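Local coordinates for intramolecular trans-sialidase (Macrobdella decora, PDB 3SLI), which probably cleaves terminal sialic acid from sialylglycoconjugates by intramolecular trans-sialylation, releasing 2,7-anhydro-Neu5Ac, at residues G375-Y380 against M411-K416; I5-N10 against D23-A28. All coordinates share one frame; numbering follows the deposited sequence.

Interaction 1: G375-Y380 against M411-K416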
loop_
_atom_site.group_PDB
_atom_site.type_symbol
_atom_site.label_atom_id
_atom_site.label_comp_id
_atom_site.label_asym_id
_atom_site.label_seq_id
_atom_site.Cartn_x
_atom_site.Cartn_y
_atom_site.Cartn_z
ATOM N N GLY A 375 -11.765 -17.166 -22.833
ATOM C CA GLY A 375 -11.844 -17.133 -21.381
ATOM C C GLY A 375 -11.109 -15.968 -20.735
ATOM O O GLY A 375 -11.073 -15.859 -19.509
ATOM N N GLU A 376 -10.482 -15.133 -21.563
ATOM C CA GLU A 376 -9.742 -13.957 -21.107
ATOM C C GLU A 376 -10.415 -12.662 -21.569
ATOM O O GLU A 376 -9.902 -11.568 -21.333
ATOM C CB GLU A 376 -8.307 -14.006 -21.644
ATOM C CG GLU A 376 -7.472 -15.135 -21.066
ATOM C CD GLU A 376 -7.408 -15.093 -19.547
ATOM O OE1 GLU A 376 -7.108 -14.011 -18.994
ATOM O OE2 GLU A 376 -7.671 -16.133 -18.903
ATOM N N TYR A 377 -11.549 -12.801 -22.256
ATOM C CA TYR A 377 -12.325 -11.671 -22.779
ATOM C C TYR A 377 -11.690 -10.856 -23.917
ATOM O O TYR A 377 -12.000 -9.675 -24.121
ATOM C CB TYR A 377 -12.844 -10.780 -21.638
ATOM C CG TYR A 377 -13.926 -11.464 -20.825
ATOM C CD1 TYR A 377 -15.264 -11.406 -21.217
ATOM C CD2 TYR A 377 -13.601 -12.225 -19.703
ATOM C CE1 TYR A 377 -16.250 -12.096 -20.514
ATOM C CE2 TYR A 377 -14.579 -12.918 -18.989
ATOM C CZ TYR A 377 -15.900 -12.849 -19.401
ATOM O OH TYR A 377 -16.860 -13.532 -18.688
ATOM N N ASN A 378 -10.823 -11.519 -24.677
ATOM C CA ASN A 378 -10.174 -10.921 -25.836
ATOM C C ASN A 378 -11.082 -11.239 -27.029
ATOM O O ASN A 378 -11.659 -12.329 -27.086
ATOM C CB ASN A 378 -8.780 -11.525 -26.036
ATOM C CG ASN A 378 -7.789 -11.058 -24.985
ATOM O OD1 ASN A 378 -7.850 -9.923 -24.518
ATOM N ND2 ASN A 378 -6.882 -11.934 -24.601
ATOM N N LEU A 379 -11.238 -10.279 -27.938
ATOM C CA LEU A 379 -12.094 -10.416 -29.115
ATOM C C LEU A 379 -11.521 -11.198 -30.292
ATOM O O LEU A 379 -10.318 -11.168 -30.563
ATOM C CB LEU A 379 -12.524 -9.041 -29.647
ATOM C CG LEU A 379 -13.665 -8.224 -29.045
ATOM C CD1 LEU A 379 -14.891 -9.104 -28.849
ATOM C CD2 LEU A 379 -13.225 -7.600 -27.744
ATOM N N TYR A 380 -12.427 -11.833 -31.028
ATOM C CA TYR A 380 -12.110 -12.610 -32.219
ATOM C C TYR A 380 -13.189 -12.297 -33.242
ATOM O O TYR A 380 -14.353 -12.103 -32.886
ATOM C CB TYR A 380 -12.176 -14.116 -31.947
ATOM C CG TYR A 380 -11.128 -14.668 -31.012
ATOM C CD1 TYR A 380 -11.161 -14.382 -29.651
ATOM C CD2 TYR A 380 -10.129 -15.515 -31.482
ATOM C CE1 TYR A 380 -10.233 -14.923 -28.785
ATOM C CE2 TYR A 380 -9.194 -16.066 -30.620
ATOM C CZ TYR A 380 -9.251 -15.765 -29.271
ATOM O OH TYR A 380 -8.334 -16.314 -28.403
ATOM N N MET A 411 -7.050 -7.440 -28.459
ATOM C CA MET A 411 -8.138 -6.510 -28.176
ATOM C C MET A 411 -9.065 -7.136 -27.140
ATOM O O MET A 411 -9.637 -8.194 -27.378
ATOM C CB MET A 411 -8.915 -6.225 -29.454
ATOM C CG MET A 411 -10.010 -5.205 -29.296
ATOM S SD MET A 411 -10.838 -4.922 -30.850
ATOM C CE MET A 411 -9.680 -3.798 -31.671
ATOM N N ASN A 412 -9.212 -6.475 -25.999
ATOM C CA ASN A 412 -10.049 -6.963 -24.908
ATOM C C ASN A 412 -11.260 -6.036 -24.743
ATOM O O ASN A 412 -11.150 -4.824 -24.971
ATOM C CB ASN A 412 -9.208 -7.002 -23.630
ATOM C CG ASN A 412 -9.939 -7.605 -22.464
ATOM O OD1 ASN A 412 -10.799 -6.964 -21.863
ATOM N ND2 ASN A 412 -9.590 -8.834 -22.118
ATOM N N ILE A 413 -12.400 -6.593 -24.328
ATOM C CA ILE A 413 -13.631 -5.805 -24.151
ATOM C C ILE A 413 -13.552 -4.656 -23.137
ATOM O O ILE A 413 -14.423 -3.781 -23.122
ATOM C CB ILE A 413 -14.864 -6.688 -23.799
ATOM C CG1 ILE A 413 -14.641 -7.425 -22.476
ATOM C CG2 ILE A 413 -15.162 -7.660 -24.935
ATOM C CD1 ILE A 413 -15.891 -8.081 -21.915
ATOM N N PHE A 414 -12.526 -4.660 -22.288
ATOM C CA PHE A 414 -12.361 -3.603 -21.291
ATOM C C PHE A 414 -11.374 -2.516 -21.718
ATOM O O PHE A 414 -11.098 -1.588 -20.954
ATOM C CB PHE A 414 -11.943 -4.205 -19.950
ATOM C CG PHE A 414 -12.939 -5.184 -19.395
ATOM C CD1 PHE A 414 -14.155 -4.743 -18.880
ATOM C CD2 PHE A 414 -12.673 -6.551 -19.396
ATOM C CE1 PHE A 414 -15.091 -5.647 -18.373
ATOM C CE2 PHE A 414 -13.606 -7.465 -18.888
ATOM C CZ PHE A 414 -14.817 -7.008 -18.377
ATOM N N TYR A 415 -10.872 -2.612 -22.948
ATOM C CA TYR A 415 -9.903 -1.650 -23.485
ATOM C C TYR A 415 -10.601 -0.485 -24.183
ATOM O O TYR A 415 -11.612 -0.680 -24.866
ATOM C CB TYR A 415 -8.954 -2.350 -24.469
ATOM C CG TYR A 415 -8.048 -3.400 -23.851
ATOM C CD1 TYR A 415 -8.056 -3.649 -22.473
ATOM C CD2 TYR A 415 -7.164 -4.130 -24.645
ATOM C CE1 TYR A 415 -7.203 -4.606 -21.905
ATOM C CE2 TYR A 415 -6.307 -5.085 -24.089
ATOM C CZ TYR A 415 -6.329 -5.317 -22.723
ATOM O OH TYR A 415 -5.475 -6.249 -22.179
ATOM N N LYS A 416 -10.027 0.712 -24.086
ATOM C CA LYS A 416 -10.654 1.883 -24.692
ATOM C C LYS A 416 -10.765 1.867 -26.213
ATOM O O LYS A 416 -11.684 2.472 -26.768
ATOM C CB LYS A 416 -10.010 3.190 -24.216
ATOM C CG LYS A 416 -8.703 3.551 -24.876
ATOM C CD LYS A 416 -8.313 4.996 -24.580
ATOM C CE LYS A 416 -6.876 5.255 -25.006
ATOM N NZ LYS A 416 -6.362 6.602 -24.638
HETATM O O HOH W 1 -5.206 -8.137 -23.977
#

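Interaction 2: I5-N10 against D23-A28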
loop_
_atom_site.group_PDB
_atom_site.type_symbol
_atom_site.label_atom_id
_atom_site.label_comp_id
_atom_site.label_asym_id
_atom_site.label_seq_id
_atom_site.Cartn_x
_atom_site.Cartn_y
_atom_site.Cartn_z
ATOM N N ILE A 5 38.496 11.297 4.089
ATOM C CA ILE A 5 37.873 11.640 5.358
ATOM C C ILE A 5 38.420 12.910 6.015
ATOM O O ILE A 5 39.604 12.994 6.374
ATOM C CB ILE A 5 37.962 10.448 6.348
ATOM C CG1 ILE A 5 37.312 9.202 5.725
ATOM C CG2 ILE A 5 37.284 10.790 7.659
ATOM C CD1 ILE A 5 37.414 7.936 6.582
ATOM N N LEU A 6 37.538 13.895 6.163
ATOM C CA LEU A 6 37.865 15.165 6.797
ATOM C C LEU A 6 37.572 15.105 8.290
ATOM O O LEU A 6 38.230 15.769 9.087
ATOM C CB LEU A 6 37.030 16.304 6.190
ATOM C CG LEU A 6 37.154 16.611 4.698
ATOM C CD1 LEU A 6 36.303 17.831 4.360
ATOM C CD2 LEU A 6 38.628 16.849 4.327
ATOM N N MET A 7 36.598 14.281 8.671
ATOM C CA MET A 7 36.195 14.194 10.063
ATOM C C MET A 7 35.475 12.875 10.313
ATOM O O MET A 7 34.744 12.392 9.452
ATOM C CB MET A 7 35.242 15.364 10.345
ATOM C CG MET A 7 34.839 15.587 11.783
ATOM S SD MET A 7 33.687 17.000 11.893
ATOM C CE MET A 7 34.834 18.400 11.940
ATOM N N GLU A 8 35.710 12.286 11.478
ATOM C CA GLU A 8 35.062 11.044 11.858
ATOM C C GLU A 8 34.860 11.082 13.356
ATOM O O GLU A 8 35.711 11.584 14.095
ATOM C CB GLU A 8 35.894 9.823 11.464
ATOM C CG GLU A 8 35.200 8.509 11.808
ATOM C CD GLU A 8 35.953 7.274 11.346
ATOM O OE1 GLU A 8 36.550 7.300 10.249
ATOM O OE2 GLU A 8 35.919 6.261 12.078
ATOM N N LYS A 9 33.713 10.588 13.802
ATOM C CA LYS A 9 33.388 10.570 15.219
ATOM C C LYS A 9 32.584 9.303 15.475
ATOM O O LYS A 9 31.890 8.808 14.582
ATOM C CB LYS A 9 32.576 11.817 15.583
ATOM C CG LYS A 9 32.806 12.333 16.994
ATOM C CD LYS A 9 34.193 12.941 17.152
ATOM C CE LYS A 9 34.370 13.527 18.538
ATOM N NZ LYS A 9 34.119 12.518 19.598
ATOM N N ASN A 10 32.638 8.805 16.702
ATOM C CA ASN A 10 31.956 7.566 17.036
ATOM C C ASN A 10 31.313 7.591 18.427
ATOM O O ASN A 10 31.837 8.217 19.347
ATOM C CB ASN A 10 32.975 6.420 16.915
ATOM C CG ASN A 10 32.430 5.092 17.372
ATOM O OD1 ASN A 10 32.822 4.580 18.422
ATOM N ND2 ASN A 10 31.534 4.512 16.585
ATOM N N ASP A 23 33.463 21.774 16.504
ATOM C CA ASP A 23 34.330 22.893 16.154
ATOM C C ASP A 23 35.814 22.647 16.451
ATOM O O ASP A 23 36.667 23.177 15.747
ATOM C CB ASP A 23 33.864 24.181 16.865
ATOM C CG ASP A 23 32.455 24.624 16.445
ATOM O OD1 ASP A 23 31.883 24.034 15.510
ATOM O OD2 ASP A 23 31.918 25.576 17.056
ATOM N N GLN A 24 36.123 21.851 17.477
ATOM C CA GLN A 24 37.521 21.584 17.822
ATOM C C GLN A 24 38.179 20.427 17.064
ATOM O O GLN A 24 39.361 20.147 17.282
ATOM C CB GLN A 24 37.721 21.419 19.347
ATOM C CG GLN A 24 37.190 20.113 20.012
ATOM C CD GLN A 24 38.032 18.835 19.761
ATOM O OE1 GLN A 24 37.493 17.720 19.762
ATOM N NE2 GLN A 24 39.341 18.995 19.573
ATOM N N GLU A 25 37.427 19.742 16.202
ATOM C CA GLU A 25 37.989 18.634 15.433
ATOM C C GLU A 25 39.049 19.171 14.480
ATOM O O GLU A 25 38.902 20.265 13.929
ATOM C CB GLU A 25 36.905 17.901 14.637
ATOM C CG GLU A 25 35.862 17.187 15.492
ATOM C CD GLU A 25 36.445 16.055 16.310
ATOM O OE1 GLU A 25 37.143 15.191 15.731
ATOM O OE2 GLU A 25 36.204 16.028 17.533
ATOM N N ALA A 26 40.104 18.388 14.266
ATOM C CA ALA A 26 41.201 18.789 13.392
ATOM C C ALA A 26 40.745 19.211 11.996
ATOM O O ALA A 26 41.278 20.171 11.422
ATOM C CB ALA A 26 42.235 17.662 13.299
ATOM N N GLY A 27 39.721 18.538 11.478
ATOM C CA GLY A 27 39.227 18.842 10.148
ATOM C C GLY A 27 38.073 19.825 10.045
ATOM O O GLY A 27 37.558 20.042 8.947
ATOM N N ALA A 28 37.690 20.447 11.159
ATOM C CA ALA A 28 36.585 21.410 11.156
ATOM C C ALA A 28 36.806 22.517 10.131
ATOM O O ALA A 28 35.889 22.862 9.383
ATOM C CB ALA A 28 36.371 21.991 12.548
HETATM O O HOH W 2 38.460 16.133 11.947
HETATM O O HOH W 3 37.682 13.712 13.059
#

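Interaction 1: G375-Y380 against M411-K416
A lone antiparallel bridge joins Asn-378 to Asn-412, although the touching parts of the two segments run 117° apart. The pair is non-hydrogen-bonded, and its CA atoms lie only 4.1 Å apart. On one side of it Ile-413 N donates to Tyr-377 O (3.1 Å), and on the other Leu-379 N donates to Met-411 O (2.7 Å); both donors lie nearly in line with the C=O bond they approach. With no second bridge to continue the ladder, the two chains part company beyond it.

The amides of the bridged asparagines meet over the backbone link, their planes close to perpendicular. Asn-412 ND2 reaches Asn-378 OD1 (3.2 Å) from above the carbonyl plane rather than along a lone pair, while OD1 lies close to the plane of the Asn-412 amide. Asn-378 OD1 also accepts from a water that is hydrogen-bonded to Tyr-415 OH. The other end of the Asn-412 amide faces its own chain: OD1 offers an in-plane lone pair to Phe-414 N, an Asx turn that fixes the amide's rotation. With CG anti to the backbone N (chi1 -175°), the Asn-412 amide is carried across to Asn-378; Asn-412 CB sits over the centre of the Tyr-415 ring.

Apolar groups gather on the face of the bridge opposite the asparagine amides. Leu-379 CD2 presses on Ile-413 CG2 at 3.4 Å, tighter than usual for two methyls, the side chains crossing at about a right angle. Ile-413 CD1 meets Tyr-377 CD1 (3.5 Å), and its CG1 lies over one face of Phe-414, toward the rim.

Leu-379 and Met-411 both rest on Leu-386 of strand 384-396, Ile-413 touches Leu-340 of strand 335-342, and Leu-379 and Ile-413 meet Val-373 of strand 367-373, placing the bridge among strands of one antiparallel sheet.

Interaction 2: I5-N10 against D23-A28
Apolar contact centres on Met-7, which crosses Glu-25 at about a right angle. Its CG is anti to the backbone N (chi1 -172°), and a bend at the thioether brings CE to 3.4 Å from Glu-25 CB and beside CA and CB of Ala-28, the first residue of helix 28-31.

The Lys-9 chain lays its CD and CE methylenes, not its ammonium group, against the Glu-25 carboxylate. Lys-9 CE lies 3.3 Å from Glu-25 OE2, but NZ stands 4.6 Å from that oxygen, too far for a salt bridge.

Two waters carry the polar links. One donates to Leu-6 O and accepts from Gly-27 N (2.8 Å); the other accepts from Glu-8 N and donates to Glu-25 OE1 (3.1 Å). Beside the first, Gly-27 CA makes a nearly straight C-H...O contact with Leu-6 O (3.4 Å).

Leu-6 and Met-7 form a classic beta bulge opposite Val-177 of strand 170-178, while Glu-25 to Ala-28 make a type I turn leading into the helix. The loop is therefore held to strand 5-14 by methionine packing and bridging water, with the Lys-9/Glu-25 pair probably adding only modest electrostatic attraction.

How the interactions relate
Interactions 1 and 2 lie on opposite sides of the chain's centre, about 65 Å apart between their centres and about 53 Å between nearest atoms, so neither touches the other. Interaction 2 closes early in the chain, within the concanavalin-like N-terminal domain, where a strand meets the loop entering a short helix. Interaction 1 joins the start of strand 379-381 to the loop between strands 407-410 and 420-422, all strands of an antiparallel sheet inserted in sequence between the propeller strands 307-314 and 427-433; Glu-376 is tied by a salt bridge to Arg-431 in the latter. The 2,7-anhydro-Neu5Ac product occupies the catalytic propeller, apart from both contacts, which are structural packing within accessory parts of the enzyme.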